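PDB 6ZD1: telomerase reverse transcriptase from Candida tropicalis MYA-3404, which probably extends chromosome ends as a reverse transcriptase, copying a template within the telomerase RNA into telomeric DNA repeats. Local coordinates for residues Glu84-Ile89 with Ala178-Thr183. Numbering follows the deposited sequence.
Sequences EVVLII and AFWYVT
W180 drives the six-membered end of its indole against V85 and V86 on helix 79-93, and CH2 and CZ3 do the touching. V85 CG1 lies 3.7 Å from W180 CH2. V85 CB, 3.8 Å from the same W180 CH2, meets the ring at its edge and in its plane, whereas V85 CG1 approaches obliquely. Beside it, V86 CG2 stands at 4.1 Å from W180 CZ3, also at a slant. The two valines thus receive neighbouring corners of one ring. With CG anti to its carbonyl carbon (chi1 -60°), W180 carries its indole toward helix 79-93, bridging the 11.2 Å between V85 CA and W180 CA. F179 CB supports one face of the indole, 3.6 Å above its plane and offset toward the rim. No hydrogen bond crosses between the segments, and all three touching residues are buried, so the evidence is for purely apolar packing. The indole has further partners: NE1 makes a weak hydrogen bond to T77 OG1, and the ring meets Y195 edge-to-face. I112 and L116 of helix 104-117 add to the apolar surroundings of V86. W180 leaves helical geometry directly after helix 158-179 and begins strand 180-184, which pairs antiparallel with strand 193-197; the contact therefore packs a helix-to-hairpin junction against a helix within the mainly helical RNA-binding domain of telomerase.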
loop_
_atom_site.group_PDB
_atom_site.type_symbol
_atom_site.label_atom_id
_atom_site.label_comp_id
_atom_site.label_asym_id
_atom_site.label_seq_id
_atom_site.Cartn_x
_atom_site.Cartn_y
_atom_site.Cartn_z
ATOM N N GLU A 84 8.920 25.250 -5.378
ATOM C CA GLU A 84 9.206 26.680 -5.329
ATOM C C GLU A 84 8.460 27.352 -4.182
ATOM O O GLU A 84 9.033 28.176 -3.463
ATOM C CB GLU A 84 8.849 27.333 -6.666
ATOM C CG GLU A 84 9.279 28.790 -6.780
ATOM C CD GLU A 84 8.970 29.394 -8.138
ATOM O OE1 GLU A 84 8.220 28.765 -8.915
ATOM O OE2 GLU A 84 9.479 30.498 -8.430
ATOM N N VAL A 85 7.186 27.000 -3.987
ATOM C CA VAL A 85 6.417 27.571 -2.882
ATOM C C VAL A 85 7.059 27.214 -1.548
ATOM O O VAL A 85 7.223 28.067 -0.669
ATOM C CB VAL A 85 4.950 27.108 -2.943
ATOM C CG1 VAL A 85 4.219 27.507 -1.670
ATOM C CG2 VAL A 85 4.259 27.706 -4.151
ATOM N N VAL A 86 7.406 25.938 -1.369
ATOM C CA VAL A 86 7.987 25.487 -0.106
ATOM C C VAL A 86 9.287 26.230 0.187
ATOM O O VAL A 86 9.491 26.744 1.293
ATOM C CB VAL A 86 8.194 23.962 -0.129
ATOM C CG1 VAL A 86 8.946 23.510 1.110
ATOM C CG2 VAL A 86 6.848 23.258 -0.229
ATOM N N LEU A 87 10.181 26.309 -0.803
ATOM C CA LEU A 87 11.468 26.961 -0.574
ATOM C C LEU A 87 11.313 28.463 -0.370
ATOM O O LEU A 87 12.093 29.070 0.372
ATOM C CB LEU A 87 12.418 26.678 -1.738
ATOM C CG LEU A 87 12.798 25.208 -1.932
ATOM C CD1 LEU A 87 13.833 25.053 -3.040
ATOM C CD2 LEU A 87 13.302 24.609 -0.625
ATOM N N ILE A 88 10.311 29.073 -1.005
ATOM C CA ILE A 88 10.053 30.492 -0.790
ATOM C C ILE A 88 9.598 30.737 0.644
ATOM O O ILE A 88 10.021 31.709 1.285
ATOM C CB ILE A 88 9.025 31.007 -1.818
ATOM C CG1 ILE A 88 9.699 31.220 -3.178
ATOM C CG2 ILE A 88 8.356 32.286 -1.331
ATOM C CD1 ILE A 88 8.752 31.667 -4.269
ATOM N N ILE A 89 8.738 29.862 1.173
ATOM C CA ILE A 89 8.348 29.965 2.579
ATOM C C ILE A 89 9.561 29.756 3.478
ATOM O O ILE A 89 9.795 30.518 4.425
ATOM C CB ILE A 89 7.226 28.963 2.906
ATOM C CG1 ILE A 89 6.044 29.133 1.951
ATOM C CG2 ILE A 89 6.752 29.158 4.338
ATOM C CD1 ILE A 89 5.119 30.247 2.316
ATOM N N ALA A 178 -0.612 22.754 4.997
ATOM C CA ALA A 178 -1.328 24.024 4.950
ATOM C C ALA A 178 -1.932 24.276 3.574
ATOM O O ALA A 178 -3.028 24.838 3.466
ATOM C CB ALA A 178 -0.391 25.167 5.338
ATOM N N PHE A 179 -1.235 23.878 2.510
ATOM C CA PHE A 179 -1.638 24.252 1.163
ATOM C C PHE A 179 -2.195 23.109 0.333
ATOM O O PHE A 179 -3.048 23.353 -0.524
ATOM C CB PHE A 179 -0.456 24.880 0.410
ATOM C CG PHE A 179 -0.029 26.217 0.958
ATOM C CD1 PHE A 179 -0.748 27.363 0.660
ATOM C CD2 PHE A 179 1.088 26.327 1.768
ATOM C CE1 PHE A 179 -0.361 28.590 1.163
ATOM C CE2 PHE A 179 1.480 27.555 2.273
ATOM C CZ PHE A 179 0.756 28.685 1.969
ATOM N N TRP A 180 -1.747 21.873 0.549
ATOM C CA TRP A 180 -2.091 20.788 -0.358
ATOM C C TRP A 180 -2.635 19.574 0.382
ATOM O O TRP A 180 -2.265 19.292 1.526
ATOM C CB TRP A 180 -0.878 20.343 -1.192
ATOM C CG TRP A 180 -0.274 21.401 -2.070
ATOM C CD1 TRP A 180 -0.705 21.788 -3.310
ATOM C CD2 TRP A 180 0.897 22.181 -1.793
ATOM N NE1 TRP A 180 0.117 22.772 -3.813
ATOM C CE2 TRP A 180 1.107 23.029 -2.900
ATOM C CE3 TRP A 180 1.781 22.250 -0.713
ATOM C CZ2 TRP A 180 2.168 23.933 -2.956
ATOM C CZ3 TRP A 180 2.833 23.152 -0.772
ATOM C CH2 TRP A 180 3.015 23.979 -1.883
ATOM N N TYR A 181 -3.500 18.840 -0.312
ATOM C CA TYR A 181 -3.825 17.463 0.024
ATOM C C TYR A 181 -2.978 16.577 -0.876
ATOM O O TYR A 181 -2.926 16.799 -2.091
ATOM C CB TYR A 181 -5.315 17.183 -0.187
ATOM C CG TYR A 181 -5.713 15.741 0.045
ATOM C CD1 TYR A 181 -6.099 15.300 1.305
ATOM C CD2 TYR A 181 -5.708 14.822 -0.997
ATOM C CE1 TYR A 181 -6.464 13.985 1.523
ATOM C CE2 TYR A 181 -6.067 13.506 -0.788
ATOM C CZ TYR A 181 -6.445 13.093 0.472
ATOM O OH TYR A 181 -6.806 11.782 0.680
ATOM N N VAL A 182 -2.293 15.602 -0.282
ATOM C CA VAL A 182 -1.344 14.762 -1.007
ATOM C C VAL A 182 -1.851 13.328 -1.002
ATOM O O VAL A 182 -2.042 12.729 0.065
ATOM C CB VAL A 182 0.064 14.842 -0.400
ATOM C CG1 VAL A 182 1.056 14.094 -1.278
ATOM C CG2 VAL A 182 0.484 16.291 -0.221
ATOM N N THR A 183 -2.042 12.773 -2.197
ATOM C CA THR A 183 -2.454 11.391 -2.384
ATOM C C THR A 183 -1.621 10.775 -3.495
ATOM O O THR A 183 -1.303 11.445 -4.481
ATOM C CB THR A 183 -3.948 11.292 -2.728
ATOM O OG1 THR A 183 -4.265 9.955 -3.132
ATOM C CG2 THR A 183 -4.299 12.258 -3.852
#